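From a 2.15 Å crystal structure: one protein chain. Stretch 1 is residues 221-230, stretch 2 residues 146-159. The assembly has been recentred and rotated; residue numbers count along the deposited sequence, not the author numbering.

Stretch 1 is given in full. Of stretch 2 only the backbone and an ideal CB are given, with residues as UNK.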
# COMPACT_ATOMS: atom_id res chain seq x y z
N ASP A 221 -14.79 -26.74 0.01
CA ASP A 221 -14.44 -28.12 -0.34
C ASP A 221 -12.94 -28.31 -0.13
O ASP A 221 -12.16 -27.52 -0.66
CB ASP A 221 -14.88 -28.39 -1.79
CG ASP A 221 -14.41 -29.66 -2.50
OD1 ASP A 221 -13.83 -30.55 -1.82
OD2 ASP A 221 -14.61 -29.76 -3.74
N ASP A 222 -12.51 -29.35 0.63
CA ASP A 222 -11.07 -29.50 0.87
C ASP A 222 -10.34 -30.04 -0.36
O ASP A 222 -9.13 -29.97 -0.40
CB ASP A 222 -10.74 -30.31 2.14
CG ASP A 222 -11.29 -31.71 2.13
OD1 ASP A 222 -12.54 -31.85 2.24
OD2 ASP A 222 -10.49 -32.66 2.08
N ASN A 223 -11.05 -30.45 -1.41
CA ASN A 223 -10.39 -30.83 -2.65
C ASN A 223 -10.27 -29.62 -3.63
O ASN A 223 -9.59 -29.73 -4.65
CB ASN A 223 -11.13 -31.98 -3.32
CG ASN A 223 -11.20 -33.21 -2.45
OD1 ASN A 223 -10.17 -33.70 -1.93
ND2 ASN A 223 -12.42 -33.68 -2.22
N ALA A 224 -10.92 -28.48 -3.32
CA ALA A 224 -10.87 -27.26 -4.19
C ALA A 224 -9.40 -26.89 -4.50
O ALA A 224 -8.58 -26.91 -3.59
CB ALA A 224 -11.56 -26.09 -3.49
N SER A 225 -9.07 -26.59 -5.75
CA SER A 225 -7.70 -26.23 -6.14
C SER A 225 -7.42 -24.71 -6.02
O SER A 225 -6.30 -24.27 -6.26
CB SER A 225 -7.39 -26.74 -7.55
OG SER A 225 -8.18 -26.07 -8.51
N HIS A 226 -8.44 -23.92 -5.66
CA HIS A 226 -8.29 -22.51 -5.34
C HIS A 226 -8.76 -22.27 -3.94
O HIS A 226 -9.70 -22.92 -3.47
CB HIS A 226 -9.08 -21.57 -6.26
CG HIS A 226 -8.51 -21.32 -7.62
ND1 HIS A 226 -7.32 -21.88 -8.04
CD2 HIS A 226 -9.03 -20.61 -8.63
CE1 HIS A 226 -7.14 -21.47 -9.28
NE2 HIS A 226 -8.14 -20.68 -9.66
N LYS A 227 -8.15 -21.28 -3.29
CA LYS A 227 -8.53 -20.79 -1.98
C LYS A 227 -8.35 -19.31 -2.01
O LYS A 227 -7.30 -18.82 -2.42
CB LYS A 227 -7.76 -21.47 -0.84
CG LYS A 227 -8.69 -22.02 0.24
CD LYS A 227 -9.24 -23.41 -0.08
CE LYS A 227 -10.37 -23.76 0.86
NZ LYS A 227 -11.10 -24.99 0.45
N ILE A 228 -9.40 -18.59 -1.66
CA ILE A 228 -9.44 -17.13 -1.68
C ILE A 228 -9.65 -16.61 -0.27
O ILE A 228 -10.67 -16.90 0.35
CB ILE A 228 -10.53 -16.65 -2.66
CG1 ILE A 228 -10.36 -17.31 -4.06
CG2 ILE A 228 -10.63 -15.07 -2.68
CD1 ILE A 228 -11.51 -17.14 -4.92
N LEU A 229 -8.67 -15.87 0.25
CA LEU A 229 -8.70 -15.33 1.58
C LEU A 229 -8.96 -13.83 1.54
O LEU A 229 -8.12 -13.07 1.05
CB LEU A 229 -7.38 -15.69 2.30
CG LEU A 229 -7.18 -15.14 3.72
CD1 LEU A 229 -8.07 -15.84 4.72
CD2 LEU A 229 -5.74 -15.34 4.16
N ALA A 230 -10.11 -13.41 2.05
CA ALA A 230 -10.46 -11.99 2.14
C ALA A 230 -10.09 -11.50 3.54
O ALA A 230 -10.41 -12.17 4.52
CB ALA A 230 -11.95 -11.77 1.85
N UNK A 146 -10.07 -30.43 11.28
CA UNK A 146 -10.06 -29.96 9.89
C UNK A 146 -10.05 -31.20 8.98
O UNK A 146 -9.38 -32.19 9.29
CB UNK A 146 -8.86 -29.06 9.61
N UNK A 147 -10.79 -31.16 7.87
CA UNK A 147 -10.77 -32.29 6.94
C UNK A 147 -9.48 -32.28 6.09
O UNK A 147 -8.99 -31.23 5.67
CB UNK A 147 -12.00 -32.25 6.04
N UNK A 148 -8.91 -33.45 5.90
CA UNK A 148 -7.68 -33.56 5.15
C UNK A 148 -7.81 -34.60 4.03
O UNK A 148 -8.70 -35.45 4.08
CB UNK A 148 -6.52 -33.92 6.09
N UNK A 149 -6.95 -34.51 3.01
CA UNK A 149 -6.91 -35.43 1.87
C UNK A 149 -5.44 -35.71 1.48
O UNK A 149 -4.52 -35.41 2.25
CB UNK A 149 -7.68 -34.85 0.68
N UNK A 150 -5.23 -36.31 0.30
CA UNK A 150 -3.92 -36.71 -0.24
C UNK A 150 -3.04 -35.49 -0.62
O UNK A 150 -1.82 -35.57 -0.54
CB UNK A 150 -4.12 -37.60 -1.47
N UNK A 151 -3.67 -34.37 -1.00
CA UNK A 151 -3.00 -33.14 -1.41
C UNK A 151 -2.64 -32.28 -0.21
O UNK A 151 -3.21 -32.48 0.87
CB UNK A 151 -3.88 -32.35 -2.37
N UNK A 152 -1.74 -31.28 -0.40
CA UNK A 152 -1.35 -30.36 0.67
C UNK A 152 -2.60 -29.64 1.23
O UNK A 152 -3.41 -29.15 0.47
CB UNK A 152 -0.33 -29.34 0.15
N UNK A 153 -2.76 -29.64 2.55
CA UNK A 153 -3.90 -29.00 3.22
C UNK A 153 -3.70 -27.49 3.21
O UNK A 153 -2.62 -27.04 3.59
CB UNK A 153 -4.06 -29.51 4.65
N UNK A 154 -4.76 -26.70 2.82
CA UNK A 154 -4.64 -25.23 2.75
C UNK A 154 -4.29 -24.62 4.12
O UNK A 154 -3.39 -23.80 4.20
CB UNK A 154 -5.94 -24.62 2.23
N UNK A 155 -4.99 -25.07 5.18
CA UNK A 155 -4.88 -24.55 6.55
C UNK A 155 -3.47 -24.71 7.08
O UNK A 155 -2.89 -23.75 7.63
CB UNK A 155 -5.87 -25.26 7.48
N UNK A 156 -2.90 -25.91 6.89
CA UNK A 156 -1.57 -26.22 7.37
C UNK A 156 -0.57 -25.46 6.54
O UNK A 156 0.36 -24.93 7.11
CB UNK A 156 -1.29 -27.72 7.32
N UNK A 157 -0.77 -25.36 5.21
CA UNK A 157 0.12 -24.57 4.36
C UNK A 157 0.10 -23.09 4.84
O UNK A 157 1.16 -22.46 4.93
CB UNK A 157 -0.30 -24.68 2.89
N UNK A 158 -1.11 -22.56 5.11
CA UNK A 158 -1.28 -21.15 5.48
C UNK A 158 -0.52 -20.80 6.76
O UNK A 158 0.11 -19.74 6.79
CB UNK A 158 -2.77 -20.83 5.66
N UNK A 159 -0.54 -21.68 7.76
CA UNK A 159 0.20 -21.48 9.00
C UNK A 159 1.69 -21.29 8.76
O UNK A 159 2.32 -20.42 9.39
CB UNK A 159 -0.02 -22.67 9.94

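Position 146 has an extended backbone, and its ideal CB finds nothing of stretch 1 within 5.5 Å, so the visible atoms set no preference; it is I146.

At position 147 CA-to-CB points toward stretch 1, and the ideal CB lies 3.9 Å from D222 OD1. A donor such as lysine, arginine, serine or asparagine would suit a carboxylate there. The deposited residue, E147, is acidic: its CB packs 3.9 Å from D222 OD1, but the end of the side chain leads away. Position 148 points away into open space, where a polar residue is a natural choice; it is E148.

Position 149 is the most constrained. Its CA-to-CB bond points toward the turn formed by D221 to A224, and the ideal CB lies 3.8 Å from both D222 OD2 and N223 OD1. The D222 carbonyl oxygen is also nearby, so stretch 1 offers a cluster of acceptors. A short donor would answer it: asparagine, serine or threonine. The residue is N149, with chi1 in p. Its ND2 donates to D222 OD2 at 2.8 Å with a favourable angle of 160°, and ND2 also makes a weak bond to D222 O, again 2.8 Å, at 138°. Thus one amide nitrogen holds both the side chain and the backbone of D222. N149 OD1 accepts from the backbone N of position 151 at 3.0 Å, bracing the local loop.

Position 150 points sideways with no close neighbour and would accept many polar residues; E150 bends its end nearer, leaving OE2 4.2 Å from N223 OD1. Position 151 points toward stretch 1 but falls short of it, which leaves room for a medium polar chain; N151 OD1 stays 4.7 Å from N223 OD1. Position 152 is out of reach, so stretch 1 sets no preference for its side chain; it is E152, whose backbone contributes: water 1 donates to E152 O (3.0 Å) and to D222 O (3.1 Å), bridging the stretches.

Position 153 directly precedes the helix, favouring a capping residue such as aspartate, asparagine, serine or threonine. D153 caps it, D153 OD2 accepting from the backbone N of position 156 at 2.9 Å.

At position 154 CA-to-CB points toward the aliphatic part of K227, and K227 CD is 4.2 Å from the ideal CB of position 154. A large apolar or aromatic residue could cover these methylenes. F154 does so with a ring face: K227 CB is 3.6 Å from F154 CD1, and K227 CG sits 3.8 Å from the ring centroid in a CH-pi contact.

Positions 155, 156 and 157 are helical and out of reach, so stretch 1 does not choose among helix-compatible residues; they are V155, E156 and F157. Position 158 points toward L229, but across a gap that only a long apolar side chain could span: phenylalanine, methionine or perhaps leucine. F158 reaches it, CE1 lying 3.5 Å from L229 CD2. Position 159, helical and also out of reach, leaves the choice open; it is G159.

Stretch 2 146-159: IEENENEDFVEFFG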
# COMPACT_ATOMS: atom_id res chain seq x y z
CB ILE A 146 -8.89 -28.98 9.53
CG1 ILE A 146 -7.49 -29.66 9.76
CG2 ILE A 146 -9.03 -27.63 10.24
CD1 ILE A 146 -6.18 -28.89 9.18
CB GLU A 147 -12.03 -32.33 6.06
CG GLU A 147 -12.53 -33.76 5.84
CD GLU A 147 -12.72 -34.65 7.06
OE1 GLU A 147 -13.48 -34.25 7.98
OE2 GLU A 147 -12.11 -35.74 7.10
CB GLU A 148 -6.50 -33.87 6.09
CG GLU A 148 -5.92 -32.58 6.64
CD GLU A 148 -4.80 -32.62 7.67
OE1 GLU A 148 -4.51 -33.71 8.21
OE2 GLU A 148 -4.24 -31.53 7.96
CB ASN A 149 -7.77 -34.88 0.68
CG ASN A 149 -7.40 -33.50 0.23
OD1 ASN A 149 -6.34 -33.26 -0.34
ND2 ASN A 149 -8.28 -32.54 0.44
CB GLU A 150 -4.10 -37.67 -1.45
CG GLU A 150 -5.09 -37.24 -2.53
CD GLU A 150 -6.58 -37.38 -2.25
OE1 GLU A 150 -6.96 -38.22 -1.41
OE2 GLU A 150 -7.37 -36.64 -2.89
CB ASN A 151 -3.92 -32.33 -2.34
CG ASN A 151 -4.63 -33.09 -3.44
OD1 ASN A 151 -5.85 -32.96 -3.63
ND2 ASN A 151 -3.88 -33.84 -4.22
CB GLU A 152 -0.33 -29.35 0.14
CG GLU A 152 0.37 -28.53 1.21
CD GLU A 152 1.38 -27.57 0.60
OE1 GLU A 152 0.96 -26.54 0.03
OE2 GLU A 152 2.60 -27.88 0.64
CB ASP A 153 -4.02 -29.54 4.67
CG ASP A 153 -5.10 -28.84 5.49
OD1 ASP A 153 -6.30 -29.06 5.21
OD2 ASP A 153 -4.74 -28.08 6.39
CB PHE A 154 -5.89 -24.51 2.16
CG PHE A 154 -5.71 -22.99 2.17
CD1 PHE A 154 -4.89 -22.36 1.22
CD2 PHE A 154 -6.26 -22.21 3.19
CE1 PHE A 154 -4.67 -20.97 1.26
CE2 PHE A 154 -6.01 -20.81 3.23
CZ PHE A 154 -5.23 -20.21 2.26
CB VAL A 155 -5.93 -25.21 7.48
CG1 VAL A 155 -5.71 -24.82 8.95
CG2 VAL A 155 -7.35 -24.86 7.03
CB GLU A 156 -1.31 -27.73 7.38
CG GLU A 156 -2.33 -28.47 8.24
CD GLU A 156 -1.80 -29.36 9.35
OE1 GLU A 156 -1.48 -28.84 10.44
OE2 GLU A 156 -1.76 -30.60 9.13
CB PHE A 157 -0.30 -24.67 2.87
CG PHE A 157 -0.03 -23.41 2.07
CD1 PHE A 157 1.21 -23.18 1.51
CD2 PHE A 157 -1.02 -22.43 1.92
CE1 PHE A 157 1.48 -22.01 0.80
CE2 PHE A 157 -0.75 -21.24 1.24
CZ PHE A 157 0.49 -21.05 0.65
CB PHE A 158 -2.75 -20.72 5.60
CG PHE A 158 -2.83 -19.21 5.74
CD1 PHE A 158 -2.64 -18.38 4.64
CD2 PHE A 158 -2.99 -18.62 7.00
CE1 PHE A 158 -2.66 -16.99 4.78
CE2 PHE A 158 -3.01 -17.22 7.14
CZ PHE A 158 -2.84 -16.41 6.03
O HOH W 1 -6.06 -29.77 -0.72
O HOH W 2 -7.14 -27.97 1.61
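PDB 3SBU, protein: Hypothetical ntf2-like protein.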